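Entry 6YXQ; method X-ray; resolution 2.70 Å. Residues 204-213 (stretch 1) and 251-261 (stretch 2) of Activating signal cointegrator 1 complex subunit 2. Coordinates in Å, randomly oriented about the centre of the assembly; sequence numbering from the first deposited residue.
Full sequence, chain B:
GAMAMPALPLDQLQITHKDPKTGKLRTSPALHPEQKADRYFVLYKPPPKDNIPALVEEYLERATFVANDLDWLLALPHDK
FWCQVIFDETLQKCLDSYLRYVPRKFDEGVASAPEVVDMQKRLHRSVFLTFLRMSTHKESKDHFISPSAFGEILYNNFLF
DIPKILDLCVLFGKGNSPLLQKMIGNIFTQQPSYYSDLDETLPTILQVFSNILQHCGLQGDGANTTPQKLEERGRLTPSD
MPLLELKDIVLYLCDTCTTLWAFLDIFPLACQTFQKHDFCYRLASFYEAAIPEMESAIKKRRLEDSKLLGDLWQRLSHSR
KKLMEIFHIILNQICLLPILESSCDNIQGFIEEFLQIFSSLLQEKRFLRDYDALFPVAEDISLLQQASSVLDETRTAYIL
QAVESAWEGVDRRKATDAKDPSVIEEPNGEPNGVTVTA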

# COMPACT_ATOMS: atom_id res chain seq x y z
N THR B 204 9.55 -16.41 12.29
CA THR B 204 10.32 -15.77 11.23
C THR B 204 10.65 -14.33 11.60
O THR B 204 11.79 -13.88 11.44
N ILE B 205 9.66 -13.61 12.14
CA ILE B 205 9.87 -12.21 12.54
C ILE B 205 11.05 -12.10 13.49
O ILE B 205 12.02 -11.37 13.23
N LEU B 206 10.99 -12.84 14.60
CA LEU B 206 12.10 -12.86 15.55
C LEU B 206 13.40 -13.24 14.86
O LEU B 206 14.45 -12.67 15.16
N GLN B 207 13.33 -14.22 13.95
CA GLN B 207 14.53 -14.63 13.22
C GLN B 207 15.19 -13.43 12.56
O GLN B 207 16.42 -13.26 12.64
N VAL B 208 14.38 -12.56 11.95
CA VAL B 208 14.89 -11.30 11.39
C VAL B 208 15.86 -10.65 12.37
O VAL B 208 17.04 -10.46 12.06
N PHE B 209 15.40 -10.40 13.60
CA PHE B 209 16.24 -9.72 14.58
C PHE B 209 17.56 -10.44 14.79
O PHE B 209 18.63 -9.83 14.68
N SER B 210 17.52 -11.76 15.04
CA SER B 210 18.77 -12.46 15.27
C SER B 210 19.69 -12.35 14.06
O SER B 210 20.90 -12.12 14.21
N ASN B 211 19.12 -12.45 12.86
CA ASN B 211 19.91 -12.28 11.65
C ASN B 211 20.67 -10.97 11.68
O ASN B 211 21.89 -10.94 11.46
N ILE B 212 19.97 -9.88 12.01
CA ILE B 212 20.62 -8.58 12.14
C ILE B 212 21.81 -8.69 13.09
O ILE B 212 22.95 -8.37 12.73
N LEU B 213 21.56 -9.22 14.29
CA LEU B 213 22.65 -9.46 15.23
C LEU B 213 23.74 -10.29 14.58
O LEU B 213 24.91 -9.89 14.55
N LEU B 251 18.76 0.17 7.53
CA LEU B 251 17.55 0.37 6.73
C LEU B 251 16.56 -0.77 6.96
O LEU B 251 15.36 -0.54 7.14
N TYR B 252 17.06 -2.01 6.94
CA TYR B 252 16.24 -3.17 7.25
C TYR B 252 15.64 -3.08 8.64
O TYR B 252 14.45 -3.33 8.85
N LEU B 253 16.47 -2.70 9.63
CA LEU B 253 15.98 -2.60 11.00
C LEU B 253 14.91 -1.53 11.12
O LEU B 253 13.88 -1.75 11.78
N CYS B 254 15.13 -0.36 10.50
CA CYS B 254 14.16 0.73 10.54
C CYS B 254 12.84 0.32 9.89
O CYS B 254 11.76 0.57 10.45
N ASP B 255 12.90 -0.30 8.70
CA ASP B 255 11.68 -0.77 8.06
C ASP B 255 10.96 -1.77 8.95
O ASP B 255 9.73 -1.69 9.10
N THR B 256 11.71 -2.69 9.56
CA THR B 256 11.11 -3.75 10.36
C THR B 256 10.40 -3.18 11.59
O THR B 256 9.25 -3.55 11.89
N CYS B 257 11.08 -2.28 12.32
CA CYS B 257 10.48 -1.70 13.52
C CYS B 257 9.29 -0.82 13.18
O CYS B 257 8.27 -0.87 13.87
N THR B 258 9.40 0.00 12.13
CA THR B 258 8.28 0.84 11.74
C THR B 258 7.08 -0.00 11.34
O THR B 258 5.95 0.30 11.74
N THR B 259 7.30 -1.08 10.57
CA THR B 259 6.18 -1.91 10.13
C THR B 259 5.52 -2.62 11.31
O THR B 259 4.28 -2.61 11.43
N LEU B 260 6.31 -3.24 12.18
CA LEU B 260 5.74 -3.89 13.36
C LEU B 260 4.98 -2.89 14.23
O LEU B 260 3.85 -3.17 14.67
N TRP B 261 5.56 -1.72 14.47
CA TRP B 261 4.90 -0.74 15.32
C TRP B 261 3.61 -0.25 14.69
O TRP B 261 2.60 -0.10 15.38

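Residues 204-213 and 251-261 lie within two helices that pack nearly antiparallel through an apolar contact, with no hydrogen bond passing between them. Their axes cross at -155° and come no closer than 11.0 Å, a spacing bridged by side chains from both helices; the contact buries 403 Å² in total.

From the first helix, V208 and I212 point toward the partner, I205 points sideways, and F209 starts away but brings its ring back. Y252, T256 and L260 point toward the first helix, whereas L253 leaves sideways and its end turns inward. Because the chains run in opposing directions, the early residues of one helix meet the late residues of the other. Thus I205 (m, t) places CG2 3.9 Å from CD1 of L260 (m, t), while I212 (m, t) reaches the other end of the contact, its CD1 lying 4.1 Å from CD1 of L253 (t, p) and its CG1 4.2 Å from CD2 of Y252.

F209, with chi1 in m and chi2 at -81°, spans three residues of the second helix. CD1 of L260 sits at the ring edge, 4.1 Å from F209 CE2; L253 CD1 approaches CE1 at 4.2 Å, and T256 CG2 lies 4.3 Å from CZ.

V208 (t) packs against Y252 (chi1 t), with CG1 3.6 Å from CZ of the tyrosine and 3.4 Å from its OH. The same V208 CG1 lies 4.2 Å from OG1 of T256. That hydroxyl is satisfied within its own helix: in the m rotamer, T256 OG1 donates to the Y252 backbone O at 2.6 Å. Q207 NE2 donates to N211 OD1 at 3.0 Å within the first helix; neither exposed residue is in contact with the second.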

# COMPACT_ATOMS: atom_id res chain seq x y z
CB THR B 204 9.56 -15.82 9.91
OG1 THR B 204 8.60 -14.75 9.87
CG2 THR B 204 8.84 -17.15 9.75
CB ILE B 205 8.60 -11.64 13.19
CG1 ILE B 205 7.44 -11.61 12.17
CG2 ILE B 205 8.88 -10.27 13.76
CD1 ILE B 205 6.19 -10.93 12.68
CB LEU B 206 11.80 -13.83 16.69
CG LEU B 206 10.69 -13.42 17.64
CD1 LEU B 206 10.27 -14.60 18.51
CD2 LEU B 206 11.11 -12.24 18.50
CB GLN B 207 14.17 -15.69 12.18
CG GLN B 207 15.37 -16.27 11.47
CD GLN B 207 16.39 -16.80 12.44
OE1 GLN B 207 16.05 -17.54 13.37
NE2 GLN B 207 17.65 -16.43 12.24
CB VAL B 208 13.72 -10.36 11.05
CG1 VAL B 208 14.24 -9.04 10.52
CG2 VAL B 208 12.78 -11.03 10.05
CB PHE B 209 15.46 -9.56 15.90
CG PHE B 209 14.42 -8.48 15.84
CD1 PHE B 209 14.76 -7.15 16.01
CD2 PHE B 209 13.10 -8.79 15.56
CE1 PHE B 209 13.80 -6.15 15.92
CE2 PHE B 209 12.14 -7.80 15.48
CZ PHE B 209 12.49 -6.48 15.66
CB SER B 210 18.52 -13.93 15.63
OG SER B 210 17.39 -14.44 14.96
CB ASN B 211 19.01 -12.36 10.42
CG ASN B 211 18.59 -13.77 10.11
OD1 ASN B 211 19.30 -14.73 10.44
ND2 ASN B 211 17.43 -13.92 9.47
CB ILE B 212 19.60 -7.53 12.60
CG1 ILE B 212 18.55 -7.32 11.50
CG2 ILE B 212 20.30 -6.23 13.01
CD1 ILE B 212 17.39 -6.42 11.87
CB LEU B 213 22.12 -10.17 16.48
CG LEU B 213 21.22 -9.32 17.38
CD1 LEU B 213 20.60 -10.17 18.48
CD2 LEU B 213 22.01 -8.15 17.97
CB LEU B 251 17.91 0.48 5.25
CG LEU B 251 18.50 1.79 4.73
CD1 LEU B 251 18.96 1.61 3.29
CD2 LEU B 251 17.50 2.92 4.84
CB TYR B 252 17.10 -4.42 7.10
CG TYR B 252 16.37 -5.74 7.11
CD1 TYR B 252 15.10 -5.88 6.55
CD2 TYR B 252 16.95 -6.86 7.67
CE1 TYR B 252 14.44 -7.09 6.56
CE2 TYR B 252 16.30 -8.08 7.68
CZ TYR B 252 15.05 -8.19 7.13
OH TYR B 252 14.43 -9.41 7.15
CB LEU B 253 17.15 -2.30 11.94
CG LEU B 253 16.78 -2.00 13.39
CD1 LEU B 253 16.22 -3.23 14.10
CD2 LEU B 253 18.00 -1.47 14.13
CB CYS B 254 14.73 1.96 9.84
SG CYS B 254 13.60 3.36 9.77
CB ASP B 255 12.00 -1.40 6.70
CG ASP B 255 10.75 -2.00 6.03
OD1 ASP B 255 10.14 -1.31 5.19
OD2 ASP B 255 10.40 -3.16 6.31
CB THR B 256 12.18 -4.75 10.77
OG1 THR B 256 12.89 -5.20 9.61
CG2 THR B 256 11.56 -5.93 11.49
CB CYS B 257 11.51 -0.89 14.30
SG CYS B 257 12.97 -1.79 14.85
CB THR B 258 8.70 1.76 10.60
OG1 THR B 258 9.87 2.50 10.99
CG2 THR B 258 7.60 2.73 10.26
CB THR B 259 6.67 -2.94 9.11
OG1 THR B 259 7.39 -2.26 8.07
CG2 THR B 259 5.49 -3.67 8.50
CB LEU B 260 6.85 -4.56 14.16
CG LEU B 260 7.42 -5.83 13.53
CD1 LEU B 260 8.43 -6.49 14.46
CD2 LEU B 260 6.28 -6.77 13.21
CB TRP B 261 5.84 0.43 15.61
CG TRP B 261 5.10 1.58 16.17
CD1 TRP B 261 4.78 1.78 17.49
CD2 TRP B 261 4.55 2.68 15.45
NE1 TRP B 261 4.07 2.95 17.62
CE2 TRP B 261 3.91 3.52 16.38
CE3 TRP B 261 4.53 3.03 14.10
CZ2 TRP B 261 3.27 4.70 16.01
CZ3 TRP B 261 3.90 4.21 13.73
CH2 TRP B 261 3.28 5.03 14.68